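Local coordinates for putative uncharacterized protein (Staphylococcus aureus subsp. aureus Mu50, PDB 3FYM) that is not functionally characterised but, as a putative membrane protein with a soluble N-terminal helix-turn-helix domain, probably binds DNA, at residues A[29-32]-A[33-37]; A[49-52]-A[53-57]. All coordinates share one frame; numbering follows the deposited sequence. Where two conformers were deposited one is given.

Contact 1: residues A[29-32]-A[33-37]. With ZN (zinc ion), chain B.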
loop_
_atom_site.group_PDB
_atom_site.type_symbol
_atom_site.label_atom_id
_atom_site.label_comp_id
_atom_site.label_asym_id
_atom_site.label_seq_id
_atom_site.Cartn_x
_atom_site.Cartn_y
_atom_site.Cartn_z
ATOM N N LYS A 29 -7.790 -3.675 -6.341
ATOM C CA LYS A 29 -8.903 -4.429 -5.779
ATOM C C LYS A 29 -8.798 -4.474 -4.269
ATOM O O LYS A 29 -7.710 -4.570 -3.680
ATOM C CB LYS A 29 -8.943 -5.859 -6.311
ATOM C CG LYS A 29 -9.545 -5.978 -7.710
ATOM C CD LYS A 29 -9.625 -7.436 -8.124
ATOM C CE LYS A 29 -10.129 -7.631 -9.560
ATOM N NZ LYS A 29 -11.452 -8.326 -9.501
ATOM N N ARG A 30 -9.959 -4.474 -3.608
ATOM C CA ARG A 30 -10.029 -4.432 -2.143
ATOM C C ARG A 30 -9.228 -5.553 -1.522
ATOM O O ARG A 30 -8.622 -5.328 -0.490
ATOM C CB ARG A 30 -11.453 -4.362 -1.525
ATOM C CG ARG A 30 -12.221 -5.583 -1.667
ATOM C CD ARG A 30 -13.598 -5.426 -1.145
ATOM N NE ARG A 30 -13.873 -4.991 0.226
ATOM C CZ ARG A 30 -14.421 -3.853 0.620
ATOM N NH1 ARG A 30 -14.695 -2.904 -0.233
ATOM N NH2 ARG A 30 -14.650 -3.659 1.937
ATOM N N GLU A 31 -9.251 -6.753 -2.098
ATOM C CA GLU A 31 -8.461 -7.848 -1.528
ATOM C C GLU A 31 -7.023 -7.437 -1.364
ATOM O O GLU A 31 -6.368 -7.744 -0.361
ATOM C CB GLU A 31 -8.563 -9.078 -2.429
ATOM C CG GLU A 31 -7.667 -10.220 -2.037
ATOM C CD GLU A 31 -7.579 -11.367 -3.002
ATOM O OE1 GLU A 31 -8.310 -11.363 -4.007
ATOM O OE2 GLU A 31 -6.758 -12.294 -2.802
ATOM N N MET A 32 -6.473 -6.808 -2.394
ATOM C CA MET A 32 -5.081 -6.430 -2.400
ATOM C C MET A 32 -4.815 -5.258 -1.475
ATOM O O MET A 32 -3.785 -5.215 -0.813
ATOM C CB MET A 32 -4.596 -6.152 -3.826
ATOM C CG MET A 32 -4.880 -7.279 -4.786
ATOM S SD MET A 32 -4.244 -8.862 -4.191
ATOM C CE MET A 32 -5.147 -9.983 -5.294
ATOM N N LEU A 33 -5.752 -4.303 -1.399
ATOM C CA LEU A 33 -5.628 -3.223 -0.425
ATOM C C LEU A 33 -5.566 -3.792 0.994
ATOM O O LEU A 33 -4.756 -3.315 1.802
ATOM C CB LEU A 33 -6.814 -2.235 -0.550
ATOM C CG LEU A 33 -6.847 -1.456 -1.872
ATOM C CD1 LEU A 33 -8.164 -0.693 -2.024
ATOM C CD2 LEU A 33 -5.678 -0.476 -2.000
ATOM N N VAL A 34 -6.411 -4.751 1.332
ATOM C CA VAL A 34 -6.363 -5.368 2.662
ATOM C C VAL A 34 -5.082 -6.085 2.877
ATOM O O VAL A 34 -4.482 -6.026 3.946
ATOM C CB VAL A 34 -7.616 -6.232 2.877
ATOM C CG1 VAL A 34 -7.502 -7.028 4.181
ATOM C CG2 VAL A 34 -8.876 -5.353 2.910
ATOM N N HIS A 35 -4.582 -6.818 1.838
ATOM C CA HIS A 35 -3.249 -7.426 1.989
ATOM C C HIS A 35 -2.194 -6.365 2.300
ATOM O O HIS A 35 -1.380 -6.573 3.221
ATOM C CB HIS A 35 -2.845 -8.243 0.784
ATOM C CG HIS A 35 -3.612 -9.494 0.543
ATOM N ND1 HIS A 35 -3.964 -10.346 1.574
ATOM C CD2 HIS A 35 -4.068 -10.074 -0.553
ATOM C CE1 HIS A 35 -4.628 -11.377 1.044
ATOM N NE2 HIS A 35 -4.714 -11.269 -0.279
ATOM N N ILE A 36 -2.211 -5.244 1.602
ATOM C CA ILE A 36 -1.208 -4.207 1.933
ATOM C C ILE A 36 -1.369 -3.699 3.341
ATOM O O ILE A 36 -0.384 -3.522 4.056
ATOM C CB ILE A 36 -1.305 -3.077 0.892
ATOM C CG1 ILE A 36 -1.022 -3.658 -0.492
ATOM C CG2 ILE A 36 -0.390 -1.916 1.262
ATOM C CD1 ILE A 36 -1.481 -2.863 -1.657
ATOM N N GLU A 37 -2.616 -3.462 3.796
ATOM C CA GLU A 37 -2.842 -2.917 5.139
ATOM C C GLU A 37 -2.300 -3.863 6.212
ATOM O O GLU A 37 -1.973 -3.418 7.297
ATOM C CB GLU A 37 -4.334 -2.630 5.391
ATOM C CG GLU A 37 -4.835 -1.481 4.555
ATOM C CD GLU A 37 -6.273 -1.062 4.792
ATOM O OE1 GLU A 37 -7.030 -1.762 5.469
ATOM O OE2 GLU A 37 -6.634 0.016 4.244
HETATM ZN ZN ZN B . -5.481 -12.678 -1.425
HETATM O O HOH W 1 -4.068 -13.490 -2.572
#

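Contact 2: residues A[49-52]-A[53-57]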
loop_
_atom_site.group_PDB
_atom_site.type_symbol
_atom_site.label_atom_id
_atom_site.label_comp_id
_atom_site.label_asym_id
_atom_site.label_seq_id
_atom_site.Cartn_x
_atom_site.Cartn_y
_atom_site.Cartn_z
ATOM N N TYR A 49 4.843 -5.731 -7.447
ATOM C CA TYR A 49 3.960 -4.546 -7.455
ATOM C C TYR A 49 3.749 -3.943 -6.081
ATOM O O TYR A 49 3.030 -2.971 -5.969
ATOM C CB TYR A 49 2.611 -4.893 -8.107
ATOM C CG TYR A 49 2.648 -5.345 -9.526
ATOM C CD1 TYR A 49 1.514 -5.997 -10.051
ATOM C CD2 TYR A 49 3.731 -5.176 -10.344
ATOM C CE1 TYR A 49 1.490 -6.433 -11.341
ATOM C CE2 TYR A 49 3.689 -5.627 -11.672
ATOM C CZ TYR A 49 2.570 -6.245 -12.163
ATOM O OH TYR A 49 2.515 -6.728 -13.464
ATOM N N SER A 50 4.348 -4.544 -5.042
ATOM C CA SER A 50 4.106 -4.042 -3.677
ATOM C C SER A 50 4.344 -2.555 -3.557
ATOM O O SER A 50 3.489 -1.811 -3.021
ATOM C CB SER A 50 4.981 -4.795 -2.679
ATOM O OG SER A 50 4.694 -6.146 -2.541
ATOM N N GLU A 51 5.507 -2.094 -3.988
ATOM C CA GLU A 51 5.800 -0.663 -3.887
ATOM C C GLU A 51 4.833 0.164 -4.684
ATOM O O GLU A 51 4.353 1.201 -4.204
ATOM C CB GLU A 51 7.251 -0.385 -4.325
ATOM C CG GLU A 51 7.565 1.082 -4.201
ATOM C CD GLU A 51 8.999 1.452 -4.463
ATOM O OE1 GLU A 51 9.876 0.626 -4.562
ATOM O OE2 GLU A 51 9.282 2.621 -4.504
ATOM N N GLY A 52 4.537 -0.250 -5.938
ATOM C CA GLY A 52 3.620 0.527 -6.729
ATOM C C GLY A 52 2.224 0.609 -6.117
ATOM O O GLY A 52 1.574 1.669 -6.231
ATOM N N PHE A 53 1.762 -0.447 -5.505
ATOM C CA PHE A 53 0.468 -0.405 -4.805
ATOM C C PHE A 53 0.524 0.558 -3.624
ATOM O O PHE A 53 -0.409 1.350 -3.402
ATOM C CB PHE A 53 0.036 -1.768 -4.340
ATOM C CG PHE A 53 -0.351 -2.754 -5.381
ATOM C CD1 PHE A 53 -0.364 -4.101 -5.110
ATOM C CD2 PHE A 53 -0.747 -2.385 -6.631
ATOM C CE1 PHE A 53 -0.839 -5.037 -5.998
ATOM C CE2 PHE A 53 -1.227 -3.338 -7.537
ATOM C CZ PHE A 53 -1.250 -4.657 -7.219
ATOM N N ILE A 54 1.578 0.452 -2.812
ATOM C CA ILE A 54 1.747 1.383 -1.682
ATOM C C ILE A 54 1.759 2.811 -2.180
ATOM O O ILE A 54 1.162 3.692 -1.565
ATOM C CB ILE A 54 3.026 1.021 -0.905
ATOM C CG1 ILE A 54 2.840 -0.277 -0.104
ATOM C CG2 ILE A 54 3.452 2.148 0.031
ATOM C CD1 ILE A 54 4.130 -0.877 0.385
ATOM N N ARG A 55 2.473 3.069 -3.258
ATOM C CA ARG A 55 2.586 4.411 -3.823
ATOM C C ARG A 55 1.228 4.971 -4.238
ATOM O O ARG A 55 0.912 6.135 -3.953
ATOM C CB ARG A 55 3.546 4.380 -5.008
ATOM C CG ARG A 55 3.781 5.652 -5.712
ATOM C CD ARG A 55 4.826 5.512 -6.829
ATOM N NE ARG A 55 6.116 5.041 -6.258
ATOM C CZ ARG A 55 6.963 5.845 -5.617
ATOM N NH1 ARG A 55 8.037 5.337 -5.103
ATOM N NH2 ARG A 55 6.717 7.126 -5.499
ATOM N N LYS A 56 0.424 4.156 -4.909
ATOM C CA LYS A 56 -0.869 4.646 -5.349
ATOM C C LYS A 56 -1.781 4.900 -4.159
ATOM O O LYS A 56 -2.497 5.901 -4.114
ATOM C CB LYS A 56 -1.469 3.640 -6.331
ATOM C CG LYS A 56 -2.764 4.144 -6.929
ATOM C CD LYS A 56 -2.618 5.451 -7.681
ATOM C CE LYS A 56 -3.904 5.893 -8.351
ATOM N NZ LYS A 56 -3.619 7.030 -9.276
ATOM N N TYR A 57 -1.795 3.976 -3.189
ATOM C CA TYR A 57 -2.552 4.167 -1.955
ATOM C C TYR A 57 -2.143 5.479 -1.307
ATOM O O TYR A 57 -2.975 6.350 -1.001
ATOM C CB TYR A 57 -2.388 2.921 -1.110
ATOM C CG TYR A 57 -3.194 2.747 0.130
ATOM C CD1 TYR A 57 -3.689 3.783 0.923
ATOM C CD2 TYR A 57 -3.452 1.463 0.594
ATOM C CE1 TYR A 57 -4.390 3.590 2.049
ATOM C CE2 TYR A 57 -4.171 1.229 1.763
ATOM C CZ TYR A 57 -4.636 2.280 2.502
ATOM O OH TYR A 57 -5.353 2.148 3.633
#

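Contact 1: residues A[29-32]-A[33-37]
Glu31 and His35 hold a zinc ion on helix 30-37. This helix follows helix 19-26 in the helix-turn-helix domain and is probably its recognition helix. The two residues are four apart, so their side chains lie side by side and point the same way. Glu31 OE2 binds the zinc ion at 1.9 Å and His35 NE2 binds it at 2.0 Å. A water is a third ligand, its oxygen 2.0 Å from the zinc. Glu31 OE1 is 4.0 Å from the zinc, so the carboxylate binds through one oxygen. CG of Glu31 is anti to the backbone N (chi1 173°), and the extended chain carries OE2 to the metal. The carboxylate and ring planes are turned 66° apart.

Glu31 O accepts the helix bond from His35 N at 3.0 Å and also lies over one face of the imidazole, toward its rim. Glu31 O is 3.3 Å from His35 CD2. Met32 SD meets the ring edge from the side, 3.8 Å from His35 CD2. His35 ND1 is hydrogen-bonded to Glu40 OE1. Both ring nitrogens are therefore engaged, one by metal and one by a carboxylate. That second-shell bond helps fix the ring rotation and probably makes NE2 a stronger electron-pair donor to zinc.

Contact 2: residues A[49-52]-A[53-57]
Tyr49 and Phe53 meet at the start of helix 50-60. Tyr49 O accepts a hydrogen bond from Phe53 N at 2.9 Å. Tyr49 CB lies over the centre of the Phe53 ring, 4.0 Å from its centroid. This is a CH-pi contact. CG of Phe53 stands beside its own backbone N (chi1 -69°), which turns the ring back toward Tyr49. The tyrosine ring itself does not stack on it; Phe53 CZ comes only to its edge.

Ser50 O accepts from Ile54 N at 3.0 Å. Ile54 CG1 packs against the same oxygen. Ser50 OG is hydrogen-bonded to Lys47 O.

Glu51 makes the charged contact. Its extended chain runs alongside that of Arg55, and Glu51 OE2 takes a hydrogen bond from Arg55 NH1 at 3.0 Å, as part of a salt bridge. The bond is somewhat bent, 148° at the hydrogen. OE2 uses its anti lone pair and lies close to the guanidinium plane, although the two planar groups are turned 40° apart. Arg55 NH2 is hydrogen-bonded to Asn66 OD1, and the arginine also touches Pro65 and Ile69. Glu51 touches Ile69 too.

Gly52 contributes backbone alone, with Gly52 O accepting from Lys56 N at 3.0 Å. The Arg55 guanidinium is bonded through NH1 to Glu51 and through NH2 to Asn66. This probably limits its rotation and ties helix 50-60 to helix 65-71.

Both contacts are local, each along the first turns of one helix of the same helix-turn-helix domain. Both are partly buried, but contact 2 lies nearer the chain centre. Contact 1 puts its polar pair on zinc at an outer face of helix 30-37. Contact 2 pairs a carboxylate directly with a guanidinium and adds an apolar CH-pi contact. The two helices meet through their inner sides. Ile36 packs against Phe53 and Ile54, and Leu33 CD2 lies 3.9 Å from Tyr57 CD2. Beside this apolar seam, Glu37 OE2 and Tyr57 OH are 2.6 Å apart, a probable hydrogen bond. Glu37 OE2 also forms a salt bridge with Arg12, which brings in helix 4-14.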